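Local coordinates for protein putative polyketide cyclase (Bacillus cereus, PDB 3K0Z) that is of unknown function but is probably a lipoprotein and may act as a polyketide cyclase of the SnoaL type, at residues V103-G115 with I122-D134. Sequence-based numbering, arbitrary orientation.
Sequences VGDKVTARLSFTG and IDFFAIDILHVKD
Gly115 and Ile122 open an antiparallel ladder that runs on to Lys106 and His131, joining strands 106-117 and 120-133 as a long beta hairpin in the middle of the sheet. Ten backbone hydrogen bonds join the strands, whose directions differ by 172°, and an eleventh runs from Val132 N to the turn residue Asp105 O. Most are straight, such as Leu130 N to Val107 O at 2.8 Å; at the Gly115 end the donors sit above the carbonyl planes. Phe113 and Phe124, a hydrogen-bonded pair, have nearly parallel rings slid so far apart that they hardly overlap. Phe113 CB instead lies over the Phe124 face, 3.7 Å from the ring centroid, because chi1 of 67° sets the Phe124 ring between its own backbone N and carbonyl carbon and brings it over toward Phe113. Phe113 CE2, at the ring edge, meets Ala126 CB at 3.9 Å. In this curved sheet of the SnoaL-like, NTF2-type fold, the face with Leu111, Asp128 and Leu130 packs on helix 30-49; there Leu111 CD2 touches Asp128 OD1 at 3.7 Å, while OD2 is hydrogen-bonded to Tyr44 OH. On the other face Thr108 OG1 hydrogen-bonds to Thr108 OG1 of the second subunit and Ile127 packs on its Ile127. There Lys106 CE sits 4.0 Å over the His131 ring centroid, and NZ forms a salt bridge with Asp99 of the second subunit; His131 ND1 is hydrogen-bonded to Glu139.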
loop_
_atom_site.group_PDB
_atom_site.type_symbol
_atom_site.label_atom_id
_atom_site.label_comp_id
_atom_site.label_asym_id
_atom_site.label_seq_id
_atom_site.Cartn_x
_atom_site.Cartn_y
_atom_site.Cartn_z
ATOM N N VAL A 103 -5.702 -5.934 -11.468
ATOM C CA VAL A 103 -5.375 -7.313 -11.836
ATOM C C VAL A 103 -6.257 -8.302 -11.136
ATOM O O VAL A 103 -6.531 -8.156 -9.955
ATOM C CB VAL A 103 -3.876 -7.619 -11.560
ATOM C CG1 VAL A 103 -3.505 -7.566 -10.036
ATOM C CG2 VAL A 103 -3.444 -8.983 -12.227
ATOM N N GLY A 104 -6.756 -9.288 -11.876
ATOM C CA GLY A 104 -7.682 -10.283 -11.321
ATOM C C GLY A 104 -8.902 -9.560 -10.744
ATOM O O GLY A 104 -9.541 -8.840 -11.457
ATOM N N ASP A 105 -9.185 -9.731 -9.448
ATOM C CA ASP A 105 -10.290 -9.051 -8.786
ATOM C C ASP A 105 -9.802 -7.988 -7.808
ATOM O O ASP A 105 -10.580 -7.556 -6.967
ATOM C CB ASP A 105 -11.107 -10.066 -7.992
ATOM C CG ASP A 105 -11.834 -11.025 -8.863
ATOM O OD1 ASP A 105 -12.195 -10.647 -10.002
ATOM O OD2 ASP A 105 -12.062 -12.158 -8.388
ATOM N N LYS A 106 -8.550 -7.539 -7.950
ATOM C CA LYS A 106 -7.911 -6.632 -6.995
ATOM C C LYS A 106 -7.475 -5.326 -7.663
ATOM O O LYS A 106 -7.103 -5.282 -8.855
ATOM C CB LYS A 106 -6.716 -7.332 -6.311
ATOM C CG LYS A 106 -7.052 -8.558 -5.411
ATOM C CD LYS A 106 -7.010 -8.287 -3.949
ATOM C CE LYS A 106 -7.420 -9.526 -3.124
ATOM N NZ LYS A 106 -6.402 -10.605 -2.945
ATOM N N VAL A 107 -7.577 -4.238 -6.902
ATOM C CA VAL A 107 -7.111 -2.925 -7.368
ATOM C C VAL A 107 -6.194 -2.355 -6.286
ATOM O O VAL A 107 -6.566 -2.318 -5.136
ATOM C CB VAL A 107 -8.289 -1.926 -7.602
ATOM C CG1 VAL A 107 -7.757 -0.504 -7.991
ATOM C CG2 VAL A 107 -9.196 -2.411 -8.678
ATOM N N THR A 108 -4.995 -1.929 -6.654
ATOM C CA THR A 108 -4.142 -1.198 -5.718
ATOM C C THR A 108 -4.194 0.248 -6.115
ATOM O O THR A 108 -3.999 0.550 -7.296
ATOM C CB THR A 108 -2.703 -1.637 -5.828
ATOM O OG1 THR A 108 -2.621 -3.063 -5.615
ATOM C CG2 THR A 108 -1.859 -0.869 -4.791
ATOM N N ALA A 109 -4.465 1.122 -5.157
ATOM C CA ALA A 109 -4.438 2.560 -5.384
ATOM C C ALA A 109 -3.386 3.205 -4.510
ATOM O O ALA A 109 -3.306 2.880 -3.302
ATOM C CB ALA A 109 -5.854 3.222 -5.089
ATOM N N ARG A 110 -2.610 4.123 -5.099
ATOM C CA ARG A 110 -1.718 4.956 -4.336
ATOM C C ARG A 110 -2.284 6.370 -4.394
ATOM O O ARG A 110 -2.454 6.946 -5.491
ATOM C CB ARG A 110 -0.291 4.923 -4.892
ATOM C CG ARG A 110 0.687 5.810 -4.180
ATOM C CD ARG A 110 2.163 5.542 -4.607
ATOM N NE ARG A 110 2.457 5.867 -6.000
ATOM C CZ ARG A 110 2.735 7.078 -6.453
ATOM N NH1 ARG A 110 2.687 8.126 -5.662
ATOM N NH2 ARG A 110 3.025 7.243 -7.737
ATOM N N LEU A 111 -2.532 6.933 -3.231
ATOM C CA LEU A 111 -3.194 8.237 -3.099
ATOM C C LEU A 111 -2.305 9.346 -2.576
ATOM O O LEU A 111 -1.301 9.070 -1.899
ATOM C CB LEU A 111 -4.384 8.102 -2.147
ATOM C CG LEU A 111 -5.513 7.094 -2.476
ATOM C CD1 LEU A 111 -5.956 7.086 -4.014
ATOM C CD2 LEU A 111 -5.231 5.662 -1.948
ATOM N N SER A 112 -2.616 10.594 -2.962
ATOM C CA SER A 112 -1.982 11.771 -2.371
ATOM C C SER A 112 -3.108 12.607 -1.755
ATOM O O SER A 112 -4.176 12.761 -2.365
ATOM C CB SER A 112 -1.158 12.573 -3.394
ATOM O OG SER A 112 -1.917 12.804 -4.561
ATOM N N PHE A 113 -2.907 13.038 -0.514
ATOM C CA PHE A 113 -3.846 13.902 0.189
ATOM C C PHE A 113 -3.118 15.204 0.463
ATOM O O PHE A 113 -2.041 15.198 1.092
ATOM C CB PHE A 113 -4.266 13.292 1.522
ATOM C CG PHE A 113 -5.212 12.148 1.394
ATOM C CD1 PHE A 113 -6.595 12.372 1.355
ATOM C CD2 PHE A 113 -4.735 10.847 1.329
ATOM C CE1 PHE A 113 -7.475 11.304 1.227
ATOM C CE2 PHE A 113 -5.618 9.764 1.214
ATOM C CZ PHE A 113 -6.986 10.004 1.142
ATOM N N THR A 114 -3.692 16.318 0.022
ATOM C CA THR A 114 -3.063 17.613 0.178
ATOM C C THR A 114 -4.064 18.653 0.670
ATOM O O THR A 114 -5.275 18.545 0.448
ATOM C CB THR A 114 -2.448 18.118 -1.148
ATOM O OG1 THR A 114 -3.487 18.235 -2.104
ATOM C CG2 THR A 114 -1.429 17.134 -1.685
ATOM N N GLY A 115 -3.548 19.657 1.365
ATOM C CA GLY A 115 -4.405 20.726 1.855
ATOM C C GLY A 115 -3.638 21.645 2.796
ATOM O O GLY A 115 -2.431 21.854 2.630
ATOM N N ILE A 122 -0.380 20.551 4.288
ATOM C CA ILE A 122 -0.670 19.166 4.573
ATOM C C ILE A 122 -0.374 18.433 3.282
ATOM O O ILE A 122 -0.802 18.853 2.209
ATOM C CB ILE A 122 -2.164 18.943 4.937
ATOM C CG1 ILE A 122 -2.484 19.589 6.273
ATOM C CG2 ILE A 122 -2.513 17.450 5.017
ATOM C CD1 ILE A 122 -1.608 19.118 7.448
ATOM N N ASP A 123 0.364 17.345 3.375
ATOM C CA ASP A 123 0.716 16.563 2.199
ATOM C C ASP A 123 1.179 15.202 2.676
ATOM O O ASP A 123 2.250 15.090 3.243
ATOM C CB ASP A 123 1.837 17.230 1.407
ATOM C CG ASP A 123 2.163 16.495 0.091
ATOM O OD1 ASP A 123 1.609 15.390 -0.235
ATOM O OD2 ASP A 123 2.983 17.068 -0.643
ATOM N N PHE A 124 0.339 14.193 2.503
ATOM C CA PHE A 124 0.675 12.838 2.908
ATOM C C PHE A 124 0.077 11.862 1.921
ATOM O O PHE A 124 -0.848 12.204 1.177
ATOM C CB PHE A 124 0.228 12.509 4.366
ATOM C CG PHE A 124 -1.272 12.462 4.558
ATOM C CD1 PHE A 124 -1.991 13.641 4.811
ATOM C CD2 PHE A 124 -1.967 11.262 4.482
ATOM C CE1 PHE A 124 -3.369 13.605 4.962
ATOM C CE2 PHE A 124 -3.351 11.230 4.652
ATOM C CZ PHE A 124 -4.049 12.409 4.905
ATOM N N PHE A 125 0.598 10.645 1.941
ATOM C CA PHE A 125 0.131 9.610 1.034
ATOM C C PHE A 125 -0.516 8.386 1.695
ATOM O O PHE A 125 -0.438 8.184 2.912
ATOM C CB PHE A 125 1.258 9.204 0.099
ATOM C CG PHE A 125 2.209 8.226 0.680
ATOM C CD1 PHE A 125 3.269 8.648 1.434
ATOM C CD2 PHE A 125 2.068 6.856 0.434
ATOM C CE1 PHE A 125 4.177 7.752 1.970
ATOM C CE2 PHE A 125 2.975 5.948 0.961
ATOM C CZ PHE A 125 4.039 6.434 1.760
ATOM N N ALA A 126 -1.194 7.581 0.871
ATOM C CA ALA A 126 -1.835 6.351 1.347
ATOM C C ALA A 126 -1.695 5.297 0.241
ATOM O O ALA A 126 -1.505 5.638 -0.945
ATOM C CB ALA A 126 -3.313 6.616 1.680
ATOM N N ILE A 127 -1.763 4.032 0.630
ATOM C CA ILE A 127 -1.868 2.912 -0.323
ATOM C C ILE A 127 -3.024 2.009 0.133
ATOM O O ILE A 127 -3.109 1.659 1.333
ATOM C CB ILE A 127 -0.571 2.043 -0.450
ATOM C CG1 ILE A 127 0.662 2.902 -0.768
ATOM C CG2 ILE A 127 -0.811 0.998 -1.539
ATOM C CD1 ILE A 127 2.013 2.161 -0.751
ATOM N N ASP A 128 -3.905 1.645 -0.810
ATOM C CA ASP A 128 -5.059 0.821 -0.514
ATOM C C ASP A 128 -5.085 -0.353 -1.449
ATOM O O ASP A 128 -4.749 -0.215 -2.624
ATOM C CB ASP A 128 -6.384 1.537 -0.770
ATOM C CG ASP A 128 -6.597 2.804 0.057
ATOM O OD1 ASP A 128 -5.683 3.277 0.792
ATOM O OD2 ASP A 128 -7.741 3.328 -0.014
ATOM N N ILE A 129 -5.517 -1.492 -0.935
ATOM C CA ILE A 129 -5.776 -2.674 -1.750
ATOM C C ILE A 129 -7.290 -2.922 -1.640
ATOM O O ILE A 129 -7.829 -3.121 -0.538
ATOM C CB ILE A 129 -5.021 -3.913 -1.270
ATOM C CG1 ILE A 129 -3.506 -3.696 -1.436
ATOM C CG2 ILE A 129 -5.502 -5.142 -2.075
ATOM C CD1 ILE A 129 -2.656 -4.679 -0.648
ATOM N N LEU A 130 -7.944 -2.894 -2.789
ATOM C CA LEU A 130 -9.394 -3.079 -2.881
ATOM C C LEU A 130 -9.744 -4.408 -3.544
ATOM O O LEU A 130 -9.162 -4.740 -4.556
ATOM C CB LEU A 130 -9.968 -1.961 -3.724
ATOM C CG LEU A 130 -9.611 -0.510 -3.414
ATOM C CD1 LEU A 130 -10.173 0.343 -4.574
ATOM C CD2 LEU A 130 -10.092 0.015 -2.064
ATOM N N HIS A 131 -10.708 -5.142 -2.982
ATOM C CA HIS A 131 -11.246 -6.346 -3.599
ATOM C C HIS A 131 -12.563 -5.927 -4.246
ATOM O O HIS A 131 -13.452 -5.379 -3.570
ATOM C CB HIS A 131 -11.514 -7.378 -2.557
ATOM C CG HIS A 131 -11.465 -8.785 -3.053
ATOM N ND1 HIS A 131 -11.437 -9.862 -2.192
ATOM C CD2 HIS A 131 -11.390 -9.294 -4.305
ATOM C CE1 HIS A 131 -11.378 -10.978 -2.901
ATOM N NE2 HIS A 131 -11.350 -10.660 -4.186
ATOM N N VAL A 132 -12.678 -6.142 -5.549
ATOM C CA VAL A 132 -13.862 -5.702 -6.315
ATOM C C VAL A 132 -14.581 -6.895 -6.909
ATOM O O VAL A 132 -13.922 -7.714 -7.506
ATOM C CB VAL A 132 -13.462 -4.792 -7.485
ATOM C CG1 VAL A 132 -14.722 -4.169 -8.137
ATOM C CG2 VAL A 132 -12.487 -3.711 -7.012
ATOM N N LYS A 133 -15.899 -6.998 -6.700
ATOM C CA LYS A 133 -16.705 -8.079 -7.245
ATOM C C LYS A 133 -17.883 -7.432 -7.951
ATOM O O LYS A 133 -18.574 -6.613 -7.369
ATOM C CB LYS A 133 -17.200 -9.011 -6.146
ATOM N N ASP A 134 -18.089 -7.760 -9.214
ATOM C CA ASP A 134 -19.199 -7.219 -9.975
ATOM C C ASP A 134 -19.274 -5.701 -9.874
ATOM O O ASP A 134 -20.332 -5.144 -9.687
ATOM C CB ASP A 134 -20.500 -7.869 -9.523
ATOM C CG ASP A 134 -20.493 -9.411 -9.702
ATOM O OD1 ASP A 134 -19.983 -9.909 -10.737
ATOM O OD2 ASP A 134 -20.999 -10.128 -8.806
HETATM O O HOH W 1 -13.889 -7.906 -10.116
#